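Local coordinates for protein cytosolic phospholipase A2 delta (Homo sapiens, PDB 5IZ5) that hydrolyses glycerophospholipids at the sn-2 position in a calcium-dependent manner, with a preference for linoleic acid there, at residues 286-291 and 620-625; 295-300 and 488-493; 481-486 and 492-497; 498-503 and 663-668. The protein carries 3 engineered substitutions. All coordinates share one frame; numbering follows the deposited sequence.

Along the chain, residues 286-291 come first. They pair with 620-625 in interaction 1, which closes the longest loop, spanning 328 residues. Interaction 2 (295-300 with 488-493) and interaction 3 (481-486 with 492-497) both nest inside it. Interaction 3 closes the short hairpin turn. These two share V492 and G493 of strand 492-494, and both close before interaction 4 (498-503 with 663-668) opens. Interaction 4 crosses interaction 1. Together they tie helix 292-313, the hairpin 482-494 with strand 499-501, helix 623-628 and the loop before strand 672-676. Salt bridges join interaction 4 to the others: R665 to E491 of interaction 2, R668 to E486 of interaction 3. Interaction 1 meets it through G287 and G498.

Interaction 1 of 4, residues 286-291 and 620-625; sequences LGFNLC and CSHKDF
A small surface contact sets the aromatic ring of F288 against H622 and D624, at the start of a helix in the catalytic domain. F288 lies in the loop between strand 285-286 and helix 292-313. H622 is the N-cap residue of helix 623-628, and D624 sits in its first turn. H622 CE1 sits over one face of the F288 ring, near its border, 3.4 Å from F288 CE2. The two ring planes are tilted 38° to each other. With chi1 at -180°, H622 CG stands trans to the backbone N, and the imidazole is carried to F288. The D624 side chain runs antiparallel to that of F288. Its CB packs 3.4 Å from F288 CD1. N157 and V159 also touch F288, while P666 touches D624. The contact thus joins the loop after strand 285-286 to the start of helix 623-628. At its closest point, D624 OD2 comes within 3.2 Å of F288 CB.

Interaction 2 of 4, residues 295-300 and 488-493; sequences QAFLSR and SPYEVG
The turn of the beta hairpin 482-494 reaches helix 292-313 through one tyrosine, Y490. The Y490 and F297 side chains cross at about a right angle. Y490 CE2 is 3.8 Å from F297 CB, an apolar touch at the root of the phenylalanine. The F297 ring turns off to another side, with CG anti to the backbone N (chi1 163°). R300, about one helical turn on, approaches Y490 from the opposite direction. R300 NH2 donates a weak bond of 3.0 Å to Y490 OH, with an N-H...O angle of 121°. The hydroxyl lies at the guanidinium edge, near its plane; the guanidinium and Y490 ring planes are 78° apart. The stronger partner of R300 NH2 is the carbonyl of L456. Within the turn, S488 OG accepts from E491 N at 3.1 Å and from Y490 N at 3.0 Å. This ST turn and ST motif fix the backbone under Y490. F297 and Y490 both pack on L463, where helix 292-313, strand 463-471 and the hairpin turn meet.

Interaction 3 of 4, residues 481-486 and 492-497; sequences FKEWVE and VGFLKY
Strands 482-486 and 492-494 form an antiparallel beta hairpin that is tight at E486 and G493 and looser toward L495. E486 N donates to G493 O at 2.9 Å, and G493 N to E486 O at 3.0 Å. In the adjoining non-hydrogen-bonded pair, V485 CG2 lies over one face of the F494 ring, a CH-pi contact 3.9 Å from the centroid. Past F494 the second strand ends and the chain turns away. L495 N to W484 O is a weak bond of 3.5 Å, and a water joins W484 O to K496 N. E483 spans the wider end. Its OE1 accepts from K496 NZ at 2.8 Å through the anti lone pair, in a salt bridge. Y497 OH donates to E483 OE1 too, at 2.4 Å, a length too short to trust. A leucine in place of E483 removes this acceptor and would probably leave the buried K496 with D634 as its main mate. T641 and N470 bind E483 OE2. Such a buried cluster of donors is likely to keep the E483 carboxylate ionised.

Interaction 4 of 4, residues 498-503 and 663-668; sequences GAFVPP and MFRPGR. With SO4 (sulfate ion), chain N.
Stacking comes first: the guanidinium of R665 lies flat on one face of the F500 ring, a buried cation-pi pair. The planes are 10° apart and the centres 3.9 Å. R665 CZ lies 30° off the ring normal. R665 NH1 comes within 3.3 Å of F500 CE1, and NH2 within 3.5 Å of F500 CE2. The R665 chain is extended, with CG opposite the backbone N (chi1 178°), and carries the charge to the ring. Replacing F500 with an alanine would probably leave a gap under the guanidinium, with its salt bridges to hold its orientation. Those salt bridges act around the rim: R665 NH2 pairs with E491, and NH1 with E486. R668 N bonds to R665 O and closes a type II turn. G667 N gives weak bonds to a sulfate, probably from the crystallisation liquor. F500 is on strand 499-501, between strands 285-286 and 492-494, so the stack joins this part of the sheet to the loop before strand 672-676.

Interaction 1 of 4, residues 286-291 and 620-625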
loop_
_atom_site.group_PDB
_atom_site.type_symbol
_atom_site.label_atom_id
_atom_site.label_comp_id
_atom_site.label_asym_id
_atom_site.label_seq_id
_atom_site.Cartn_x
_atom_site.Cartn_y
_atom_site.Cartn_z
ATOM N N LEU B 286 -8.635 -9.722 -8.712
ATOM C CA LEU B 286 -9.461 -9.833 -7.524
ATOM C C LEU B 286 -9.538 -11.280 -7.067
ATOM O O LEU B 286 -10.135 -12.107 -7.741
ATOM C CB LEU B 286 -10.870 -9.355 -7.843
ATOM C CG LEU B 286 -11.050 -7.898 -8.248
ATOM C CD1 LEU B 286 -12.538 -7.639 -8.421
ATOM C CD2 LEU B 286 -10.446 -6.920 -7.256
ATOM N N GLY B 287 -8.966 -11.578 -5.909
ATOM C CA GLY B 287 -9.047 -12.923 -5.345
ATOM C C GLY B 287 -8.164 -13.040 -4.124
ATOM O O GLY B 287 -7.199 -12.294 -3.993
ATOM N N PHE B 288 -8.492 -13.979 -3.240
ATOM C CA PHE B 288 -7.752 -14.164 -1.986
ATOM C C PHE B 288 -6.854 -15.386 -1.972
ATOM O O PHE B 288 -6.511 -15.907 -0.918
ATOM C CB PHE B 288 -8.720 -14.227 -0.814
ATOM C CG PHE B 288 -9.308 -12.908 -0.480
ATOM C CD1 PHE B 288 -8.627 -12.036 0.353
ATOM C CD2 PHE B 288 -10.520 -12.520 -1.027
ATOM C CE1 PHE B 288 -9.157 -10.808 0.659
ATOM C CE2 PHE B 288 -11.060 -11.290 -0.729
ATOM C CZ PHE B 288 -10.376 -10.429 0.120
ATOM N N ASN B 289 -6.463 -15.850 -3.139
ATOM C CA ASN B 289 -5.504 -16.917 -3.194
ATOM C C ASN B 289 -4.364 -16.432 -4.033
ATOM O O ASN B 289 -4.390 -15.316 -4.553
ATOM C CB ASN B 289 -6.162 -18.201 -3.692
ATOM C CG ASN B 289 -6.938 -18.907 -2.584
ATOM O OD1 ASN B 289 -6.355 -19.498 -1.662
ATOM N ND2 ASN B 289 -8.255 -18.829 -2.655
ATOM N N LEU B 290 -3.343 -17.256 -4.118
ATOM C CA LEU B 290 -2.122 -16.868 -4.774
ATOM C C LEU B 290 -2.393 -16.776 -6.265
ATOM O O LEU B 290 -3.249 -17.483 -6.783
ATOM C CB LEU B 290 -1.028 -17.876 -4.459
ATOM C CG LEU B 290 -0.732 -18.078 -2.969
ATOM C CD1 LEU B 290 0.386 -19.089 -2.793
ATOM C CD2 LEU B 290 -0.380 -16.768 -2.271
ATOM N N CYS B 291 -1.691 -15.873 -6.941
ATOM C CA CYS B 291 -1.889 -15.685 -8.366
ATOM C C CYS B 291 -1.202 -16.805 -9.137
ATOM O O CYS B 291 -0.311 -17.485 -8.608
ATOM C CB CYS B 291 -1.351 -14.329 -8.822
ATOM S SG CYS B 291 0.442 -14.183 -8.746
ATOM N N CYS B 620 -17.870 -7.455 5.337
ATOM C CA CYS B 620 -17.476 -7.603 6.751
ATOM C C CYS B 620 -17.330 -9.031 7.233
ATOM O O CYS B 620 -16.424 -9.330 8.004
ATOM C CB CYS B 620 -18.467 -6.917 7.681
ATOM S SG CYS B 620 -18.023 -5.231 8.056
ATOM N N SER B 621 -18.236 -9.897 6.799
ATOM C CA SER B 621 -18.250 -11.283 7.227
ATOM C C SER B 621 -17.528 -12.171 6.208
ATOM O O SER B 621 -18.064 -13.199 5.776
ATOM C CB SER B 621 -19.697 -11.745 7.375
ATOM O OG SER B 621 -20.337 -11.808 6.111
ATOM N N HIS B 622 -16.330 -11.756 5.806
ATOM C CA HIS B 622 -15.478 -12.542 4.933
ATOM C C HIS B 622 -14.213 -12.845 5.721
ATOM O O HIS B 622 -13.669 -11.967 6.386
ATOM C CB HIS B 622 -15.162 -11.764 3.653
ATOM C CG HIS B 622 -14.289 -12.501 2.685
ATOM N ND1 HIS B 622 -12.911 -12.458 2.731
ATOM C CD2 HIS B 622 -14.603 -13.294 1.636
ATOM C CE1 HIS B 622 -12.416 -13.199 1.757
ATOM N NE2 HIS B 622 -13.421 -13.716 1.075
ATOM N N LYS B 623 -13.736 -14.081 5.639
ATOM C CA LYS B 623 -12.677 -14.539 6.534
ATOM C C LYS B 623 -11.426 -13.683 6.446
ATOM O O LYS B 623 -10.835 -13.315 7.458
ATOM C CB LYS B 623 -12.291 -15.976 6.208
ATOM C CG LYS B 623 -13.329 -17.005 6.612
ATOM C CD LYS B 623 -12.967 -18.392 6.098
ATOM C CE LYS B 623 -13.880 -19.461 6.677
ATOM N NZ LYS B 623 -13.666 -20.786 6.026
ATOM N N ASP B 624 -11.007 -13.394 5.224
ATOM C CA ASP B 624 -9.766 -12.657 5.014
ATOM C C ASP B 624 -9.865 -11.162 5.279
ATOM O O ASP B 624 -8.912 -10.576 5.776
ATOM C CB ASP B 624 -9.233 -12.908 3.615
ATOM C CG ASP B 624 -9.012 -14.377 3.342
ATOM O OD1 ASP B 624 -8.450 -15.064 4.218
ATOM O OD2 ASP B 624 -9.411 -14.849 2.259
ATOM N N PHE B 625 -11.000 -10.542 4.978
ATOM C CA PHE B 625 -11.178 -9.125 5.283
ATOM C C PHE B 625 -11.229 -8.973 6.804
ATOM O O PHE B 625 -10.594 -8.087 7.381
ATOM C CB PHE B 625 -12.472 -8.580 4.675
ATOM C CG PHE B 625 -12.749 -7.157 5.050
ATOM C CD1 PHE B 625 -12.187 -6.125 4.324
ATOM C CD2 PHE B 625 -13.543 -6.848 6.151
ATOM C CE1 PHE B 625 -12.418 -4.807 4.672
ATOM C CE2 PHE B 625 -13.778 -5.535 6.501
ATOM C CZ PHE B 625 -13.210 -4.511 5.765
#

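Interaction 2 of 4, residues 295-300 and 488-493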
loop_
_atom_site.group_PDB
_atom_site.type_symbol
_atom_site.label_atom_id
_atom_site.label_comp_id
_atom_site.label_asym_id
_atom_site.label_seq_id
_atom_site.Cartn_x
_atom_site.Cartn_y
_atom_site.Cartn_z
ATOM N N GLN B 295 1.857 -19.471 -8.022
ATOM C CA GLN B 295 1.627 -20.918 -8.002
ATOM C C GLN B 295 2.617 -21.657 -8.899
ATOM O O GLN B 295 3.195 -22.664 -8.496
ATOM C CB GLN B 295 0.208 -21.247 -8.442
ATOM C CG GLN B 295 -0.826 -20.954 -7.383
ATOM C CD GLN B 295 -2.234 -21.221 -7.878
ATOM O OE1 GLN B 295 -2.510 -22.266 -8.478
ATOM N NE2 GLN B 295 -3.140 -20.279 -7.623
ATOM N N ALA B 296 2.813 -21.141 -10.109
ATOM C CA ALA B 296 3.790 -21.706 -11.033
ATOM C C ALA B 296 5.193 -21.629 -10.446
ATOM O O ALA B 296 5.964 -22.583 -10.537
ATOM C CB ALA B 296 3.732 -20.992 -12.372
ATOM N N PHE B 297 5.523 -20.496 -9.833
ATOM C CA PHE B 297 6.822 -20.361 -9.185
ATOM C C PHE B 297 7.015 -21.434 -8.111
ATOM O O PHE B 297 8.101 -21.988 -7.976
ATOM C CB PHE B 297 7.006 -18.972 -8.564
ATOM C CG PHE B 297 8.127 -18.908 -7.568
ATOM C CD1 PHE B 297 9.428 -18.738 -7.992
ATOM C CD2 PHE B 297 7.880 -19.062 -6.212
ATOM C CE1 PHE B 297 10.470 -18.700 -7.089
ATOM C CE2 PHE B 297 8.918 -19.026 -5.298
ATOM C CZ PHE B 297 10.215 -18.843 -5.737
ATOM N N LEU B 298 5.971 -21.704 -7.339
ATOM C CA LEU B 298 6.078 -22.661 -6.247
ATOM C C LEU B 298 6.452 -24.050 -6.749
ATOM O O LEU B 298 7.310 -24.712 -6.150
ATOM C CB LEU B 298 4.785 -22.725 -5.431
ATOM C CG LEU B 298 4.512 -21.499 -4.554
ATOM C CD1 LEU B 298 3.134 -21.615 -3.922
ATOM C CD2 LEU B 298 5.583 -21.319 -3.481
ATOM N N SER B 299 5.814 -24.483 -7.836
ATOM C CA SER B 299 6.152 -25.770 -8.460
ATOM C C SER B 299 7.614 -25.800 -8.881
ATOM O O SER B 299 8.318 -26.767 -8.612
ATOM C CB SER B 299 5.220 -26.089 -9.641
ATOM O OG SER B 299 5.450 -25.256 -10.774
ATOM N N ARG B 300 8.080 -24.721 -9.501
ATOM C CA ARG B 300 9.482 -24.606 -9.883
ATOM C C ARG B 300 10.408 -24.609 -8.662
ATOM O O ARG B 300 11.393 -25.352 -8.621
ATOM C CB ARG B 300 9.691 -23.340 -10.730
ATOM C CG ARG B 300 9.100 -23.451 -12.124
ATOM C CD ARG B 300 9.404 -22.291 -13.055
ATOM N NE ARG B 300 9.420 -20.957 -12.433
ATOM C CZ ARG B 300 8.410 -20.082 -12.456
ATOM N NH1 ARG B 300 7.257 -20.372 -13.048
ATOM N NH2 ARG B 300 8.554 -18.896 -11.877
ATOM N N SER B 488 5.613 -7.839 -4.674
ATOM C CA SER B 488 6.466 -8.913 -5.193
ATOM C C SER B 488 6.712 -8.686 -6.684
ATOM O O SER B 488 6.052 -7.843 -7.294
ATOM C CB SER B 488 5.814 -10.281 -4.977
ATOM O OG SER B 488 4.983 -10.633 -6.069
ATOM N N PRO B 489 7.649 -9.447 -7.284
ATOM C CA PRO B 489 7.864 -9.326 -8.727
ATOM C C PRO B 489 6.648 -9.702 -9.576
ATOM O O PRO B 489 6.572 -9.289 -10.732
ATOM C CB PRO B 489 9.020 -10.298 -8.995
ATOM C CG PRO B 489 9.706 -10.446 -7.677
ATOM C CD PRO B 489 8.593 -10.401 -6.679
ATOM N N TYR B 490 5.716 -10.466 -9.012
ATOM C CA TYR B 490 4.494 -10.855 -9.709
ATOM C C TYR B 490 3.308 -9.929 -9.453
ATOM O O TYR B 490 2.525 -9.676 -10.370
ATOM C CB TYR B 490 4.094 -12.294 -9.349
ATOM C CG TYR B 490 5.130 -13.331 -9.720
ATOM C CD1 TYR B 490 5.698 -13.355 -10.991
ATOM C CD2 TYR B 490 5.533 -14.300 -8.805
ATOM C CE1 TYR B 490 6.639 -14.304 -11.336
ATOM C CE2 TYR B 490 6.485 -15.250 -9.140
ATOM C CZ TYR B 490 7.032 -15.247 -10.406
ATOM O OH TYR B 490 7.968 -16.184 -10.752
ATOM N N GLU B 491 3.142 -9.442 -8.226
ATOM C CA GLU B 491 2.022 -8.555 -7.953
ATOM C C GLU B 491 2.165 -7.694 -6.701
ATOM O O GLU B 491 2.905 -8.026 -5.766
ATOM C CB GLU B 491 0.699 -9.334 -7.910
ATOM C CG GLU B 491 0.678 -10.531 -6.985
ATOM C CD GLU B 491 -0.692 -11.186 -6.876
ATOM O OE1 GLU B 491 -1.536 -11.007 -7.778
ATOM O OE2 GLU B 491 -0.923 -11.895 -5.879
ATOM N N VAL B 492 1.440 -6.578 -6.733
ATOM C CA VAL B 492 1.423 -5.580 -5.682
ATOM C C VAL B 492 -0.033 -5.369 -5.301
ATOM O O VAL B 492 -0.881 -5.160 -6.174
ATOM C CB VAL B 492 2.009 -4.246 -6.183
ATOM C CG1 VAL B 492 1.930 -3.186 -5.099
ATOM C CG2 VAL B 492 3.453 -4.427 -6.648
ATOM N N GLY B 493 -0.338 -5.439 -4.012
ATOM C CA GLY B 493 -1.718 -5.287 -3.584
ATOM C C GLY B 493 -2.008 -5.373 -2.107
ATOM O O GLY B 493 -1.111 -5.531 -1.280
#

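Interaction 3 of 4, residues 481-486 and 492-497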
loop_
_atom_site.group_PDB
_atom_site.type_symbol
_atom_site.label_atom_id
_atom_site.label_comp_id
_atom_site.label_asym_id
_atom_site.label_seq_id
_atom_site.Cartn_x
_atom_site.Cartn_y
_atom_site.Cartn_z
ATOM N N PHE B 481 -5.342 3.751 11.688
ATOM C CA PHE B 481 -5.842 3.077 10.484
ATOM C C PHE B 481 -4.660 2.710 9.603
ATOM O O PHE B 481 -3.888 3.583 9.214
ATOM C CB PHE B 481 -6.767 4.002 9.705
ATOM C CG PHE B 481 -7.272 3.423 8.403
ATOM C CD1 PHE B 481 -6.553 3.593 7.224
ATOM C CD2 PHE B 481 -8.475 2.730 8.350
ATOM C CE1 PHE B 481 -7.017 3.076 6.028
ATOM C CE2 PHE B 481 -8.945 2.214 7.154
ATOM C CZ PHE B 481 -8.215 2.387 5.993
ATOM N N LYS B 482 -4.528 1.431 9.270
ATOM C CA LYS B 482 -3.345 0.966 8.550
ATOM C C LYS B 482 -3.619 -0.352 7.849
ATOM O O LYS B 482 -4.142 -1.279 8.450
ATOM C CB LYS B 482 -2.165 0.821 9.522
ATOM C CG LYS B 482 -2.453 -0.048 10.727
ATOM C CD LYS B 482 -1.257 -0.044 11.658
ATOM C CE LYS B 482 -1.147 -1.327 12.469
ATOM N NZ LYS B 482 0.283 -1.685 12.697
ATOM N N GLU B 483 -3.253 -0.404 6.572
ATOM C CA GLU B 483 -3.504 -1.535 5.682
ATOM C C GLU B 483 -2.200 -2.006 5.061
ATOM O O GLU B 483 -1.434 -1.204 4.520
ATOM C CB GLU B 483 -4.475 -1.118 4.574
ATOM C CG GLU B 483 -5.782 -0.561 5.115
ATOM C CD GLU B 483 -6.666 0.036 4.041
ATOM O OE1 GLU B 483 -7.869 -0.275 4.044
ATOM O OE2 GLU B 483 -6.165 0.824 3.207
ATOM N N TRP B 484 -1.953 -3.309 5.130
ATOM C CA TRP B 484 -0.720 -3.868 4.589
ATOM C C TRP B 484 -0.801 -3.937 3.068
ATOM O O TRP B 484 -1.769 -4.464 2.516
ATOM C CB TRP B 484 -0.432 -5.250 5.185
ATOM C CG TRP B 484 -0.132 -5.190 6.659
ATOM C CD1 TRP B 484 -1.006 -5.406 7.682
ATOM C CD2 TRP B 484 1.124 -4.864 7.266
ATOM N NE1 TRP B 484 -0.368 -5.239 8.890
ATOM C CE2 TRP B 484 0.942 -4.907 8.663
ATOM C CE3 TRP B 484 2.384 -4.541 6.764
ATOM C CZ2 TRP B 484 1.981 -4.639 9.569
ATOM C CZ3 TRP B 484 3.420 -4.275 7.662
ATOM C CH2 TRP B 484 3.213 -4.329 9.050
ATOM N N VAL B 485 0.206 -3.367 2.415
ATOM C CA VAL B 485 0.374 -3.463 0.978
ATOM C C VAL B 485 1.656 -4.248 0.692
ATOM O O VAL B 485 2.769 -3.826 1.007
ATOM C CB VAL B 485 0.437 -2.080 0.300
ATOM C CG1 VAL B 485 0.657 -2.240 -1.196
ATOM C CG2 VAL B 485 -0.844 -1.298 0.563
ATOM N N GLU B 486 1.472 -5.393 0.060
ATOM C CA GLU B 486 2.565 -6.306 -0.248
ATOM C C GLU B 486 3.066 -6.095 -1.672
ATOM O O GLU B 486 2.252 -5.937 -2.589
ATOM C CB GLU B 486 2.036 -7.724 -0.070
ATOM C CG GLU B 486 2.885 -8.823 -0.665
ATOM C CD GLU B 486 2.238 -10.173 -0.436
ATOM O OE1 GLU B 486 2.345 -10.684 0.700
ATOM O OE2 GLU B 486 1.612 -10.704 -1.386
ATOM N N VAL B 492 1.440 -6.578 -6.733
ATOM C CA VAL B 492 1.423 -5.580 -5.682
ATOM C C VAL B 492 -0.033 -5.369 -5.301
ATOM O O VAL B 492 -0.881 -5.160 -6.174
ATOM C CB VAL B 492 2.009 -4.246 -6.183
ATOM C CG1 VAL B 492 1.930 -3.186 -5.099
ATOM C CG2 VAL B 492 3.453 -4.427 -6.648
ATOM N N GLY B 493 -0.338 -5.439 -4.012
ATOM C CA GLY B 493 -1.718 -5.287 -3.584
ATOM C C GLY B 493 -2.008 -5.373 -2.107
ATOM O O GLY B 493 -1.111 -5.531 -1.280
ATOM N N PHE B 494 -3.297 -5.260 -1.806
ATOM C CA PHE B 494 -3.802 -5.196 -0.456
ATOM C C PHE B 494 -4.209 -6.574 0.001
ATOM O O PHE B 494 -5.087 -7.186 -0.606
ATOM C CB PHE B 494 -5.051 -4.299 -0.398
ATOM C CG PHE B 494 -4.767 -2.842 -0.523
ATOM C CD1 PHE B 494 -4.792 -2.032 0.602
ATOM C CD2 PHE B 494 -4.526 -2.259 -1.768
ATOM C CE1 PHE B 494 -4.553 -0.679 0.495
ATOM C CE2 PHE B 494 -4.283 -0.904 -1.878
ATOM C CZ PHE B 494 -4.296 -0.115 -0.740
ATOM N N LEU B 495 -3.608 -7.036 1.094
ATOM C CA LEU B 495 -4.005 -8.298 1.711
ATOM C C LEU B 495 -5.478 -8.253 2.185
ATOM O O LEU B 495 -6.236 -9.188 1.976
ATOM C CB LEU B 495 -3.057 -8.642 2.872
ATOM C CG LEU B 495 -1.575 -8.863 2.520
ATOM C CD1 LEU B 495 -0.727 -9.036 3.779
ATOM C CD2 LEU B 495 -1.390 -10.050 1.587
ATOM N N LYS B 496 -5.891 -7.138 2.776
ATOM C CA LYS B 496 -7.263 -6.988 3.281
ATOM C C LYS B 496 -8.356 -7.080 2.190
ATOM O O LYS B 496 -9.423 -7.662 2.416
ATOM C CB LYS B 496 -7.390 -5.646 4.017
ATOM C CG LYS B 496 -8.716 -5.376 4.734
ATOM C CD LYS B 496 -9.060 -3.879 4.742
ATOM C CE LYS B 496 -8.344 -3.107 5.820
ATOM N NZ LYS B 496 -9.014 -1.799 6.037
ATOM N N TYR B 497 -8.096 -6.517 1.012
ATOM C CA TYR B 497 -9.126 -6.417 -0.039
ATOM C C TYR B 497 -9.003 -7.491 -1.130
ATOM O O TYR B 497 -9.874 -7.602 -2.012
ATOM C CB TYR B 497 -9.091 -5.036 -0.697
ATOM C CG TYR B 497 -9.306 -3.861 0.231
ATOM C CD1 TYR B 497 -10.548 -3.603 0.787
ATOM C CD2 TYR B 497 -8.273 -2.990 0.520
ATOM C CE1 TYR B 497 -10.743 -2.519 1.635
ATOM C CE2 TYR B 497 -8.452 -1.904 1.353
ATOM C CZ TYR B 497 -9.692 -1.671 1.909
ATOM O OH TYR B 497 -9.878 -0.593 2.739
HETATM O O HOH W 1 -4.153 -4.695 3.229
#

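Interaction 4 of 4, residues 498-503 and 663-668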
loop_
_atom_site.group_PDB
_atom_site.type_symbol
_atom_site.label_atom_id
_atom_site.label_comp_id
_atom_site.label_asym_id
_atom_site.label_seq_id
_atom_site.Cartn_x
_atom_site.Cartn_y
_atom_site.Cartn_z
ATOM N N GLY B 498 -7.923 -8.272 -1.082
ATOM C CA GLY B 498 -7.693 -9.310 -2.077
ATOM C C GLY B 498 -7.625 -8.756 -3.490
ATOM O O GLY B 498 -8.245 -9.290 -4.405
ATOM N N ALA B 499 -6.853 -7.693 -3.660
ATOM C CA ALA B 499 -6.837 -6.945 -4.912
ATOM C C ALA B 499 -5.416 -6.536 -5.243
ATOM O O ALA B 499 -4.748 -5.893 -4.439
ATOM C CB ALA B 499 -7.740 -5.726 -4.802
ATOM N N PHE B 500 -4.961 -6.917 -6.430
ATOM C CA PHE B 500 -3.562 -6.812 -6.790
ATOM C C PHE B 500 -3.384 -6.372 -8.243
ATOM O O PHE B 500 -4.240 -6.612 -9.093
ATOM C CB PHE B 500 -2.877 -8.172 -6.575
ATOM C CG PHE B 500 -2.697 -8.553 -5.124
ATOM C CD1 PHE B 500 -1.463 -8.407 -4.501
ATOM C CD2 PHE B 500 -3.749 -9.082 -4.392
ATOM C CE1 PHE B 500 -1.293 -8.750 -3.163
ATOM C CE2 PHE B 500 -3.592 -9.428 -3.053
ATOM C CZ PHE B 500 -2.359 -9.260 -2.438
ATOM N N VAL B 501 -2.246 -5.754 -8.527
ATOM C CA VAL B 501 -1.851 -5.461 -9.896
ATOM C C VAL B 501 -0.409 -5.889 -10.103
ATOM O O VAL B 501 0.349 -5.992 -9.141
ATOM C CB VAL B 501 -1.974 -3.963 -10.237
ATOM C CG1 VAL B 501 -3.431 -3.526 -10.202
ATOM C CG2 VAL B 501 -1.122 -3.120 -9.299
ATOM N N PRO B 502 -0.023 -6.143 -11.361
ATOM C CA PRO B 502 1.385 -6.395 -11.619
ATOM C C PRO B 502 2.227 -5.181 -11.234
ATOM O O PRO B 502 1.761 -4.048 -11.355
ATOM C CB PRO B 502 1.447 -6.625 -13.136
ATOM C CG PRO B 502 0.057 -6.901 -13.576
ATOM C CD PRO B 502 -0.850 -6.237 -12.582
ATOM N N PRO B 503 3.459 -5.411 -10.770
ATOM C CA PRO B 503 4.265 -4.296 -10.294
ATOM C C PRO B 503 4.481 -3.217 -11.344
ATOM O O PRO B 503 4.582 -2.043 -10.988
ATOM C CB PRO B 503 5.595 -4.960 -9.918
ATOM C CG PRO B 503 5.616 -6.242 -10.677
ATOM C CD PRO B 503 4.190 -6.686 -10.699
ATOM N N MET B 663 4.008 -13.536 5.359
ATOM C CA MET B 663 4.086 -14.956 5.715
ATOM C C MET B 663 2.717 -15.570 6.035
ATOM O O MET B 663 2.619 -16.786 6.139
ATOM C CB MET B 663 5.057 -15.179 6.887
ATOM C CG MET B 663 6.510 -14.801 6.596
ATOM S SD MET B 663 7.166 -15.663 5.152
ATOM C CE MET B 663 8.830 -15.014 5.030
ATOM N N PHE B 664 1.668 -14.749 6.162
ATOM C CA PHE B 664 0.319 -15.251 6.473
ATOM C C PHE B 664 -0.760 -14.948 5.441
ATOM O O PHE B 664 -1.947 -15.109 5.718
ATOM C CB PHE B 664 -0.118 -14.735 7.845
ATOM C CG PHE B 664 0.749 -15.226 8.948
ATOM C CD1 PHE B 664 0.545 -16.485 9.478
ATOM C CD2 PHE B 664 1.801 -14.458 9.423
ATOM C CE1 PHE B 664 1.357 -16.959 10.484
ATOM C CE2 PHE B 664 2.620 -14.927 10.429
ATOM C CZ PHE B 664 2.396 -16.184 10.960
ATOM N N ARG B 665 -0.364 -14.515 4.253
ATOM C CA ARG B 665 -1.316 -14.421 3.161
ATOM C C ARG B 665 -1.865 -15.828 2.894
ATOM O O ARG B 665 -1.095 -16.791 2.885
ATOM C CB ARG B 665 -0.647 -13.872 1.905
ATOM C CG ARG B 665 -1.589 -13.797 0.716
ATOM C CD ARG B 665 -0.958 -13.111 -0.477
ATOM N NE ARG B 665 -1.847 -13.137 -1.637
ATOM C CZ ARG B 665 -1.566 -12.595 -2.821
ATOM N NH1 ARG B 665 -0.410 -11.961 -3.027
ATOM N NH2 ARG B 665 -2.449 -12.681 -3.810
ATOM N N PRO B 666 -3.190 -15.956 2.691
ATOM C CA PRO B 666 -3.773 -17.275 2.419
ATOM C C PRO B 666 -3.113 -17.989 1.238
ATOM O O PRO B 666 -2.824 -17.365 0.220
ATOM C CB PRO B 666 -5.237 -16.956 2.102
ATOM C CG PRO B 666 -5.513 -15.684 2.825
ATOM C CD PRO B 666 -4.226 -14.909 2.786
ATOM N N GLY B 667 -2.866 -19.286 1.391
ATOM C CA GLY B 667 -2.238 -20.071 0.338
ATOM C C GLY B 667 -0.760 -20.321 0.552
ATOM O O GLY B 667 -0.228 -21.299 0.038
ATOM N N ARG B 668 -0.086 -19.460 1.311
ATOM C CA ARG B 668 1.366 -19.582 1.472
ATOM C C ARG B 668 1.785 -20.747 2.386
ATOM O O ARG B 668 2.812 -21.379 2.143
ATOM C CB ARG B 668 1.979 -18.254 1.934
ATOM C CG ARG B 668 1.799 -17.143 0.903
ATOM C CD ARG B 668 3.034 -16.276 0.746
ATOM N NE ARG B 668 2.942 -15.464 -0.471
ATOM C CZ ARG B 668 2.698 -14.156 -0.515
ATOM N NH1 ARG B 668 2.528 -13.448 0.598
ATOM N NH2 ARG B 668 2.625 -13.543 -1.693
HETATM S S SO4 N . -4.527 -21.139 3.893
HETATM O O1 SO4 N . -3.111 -21.033 4.302
HETATM O O2 SO4 N . -5.179 -22.217 4.666
HETATM O O3 SO4 N . -5.222 -19.864 4.182
HETATM O O4 SO4 N . -4.621 -21.458 2.448
#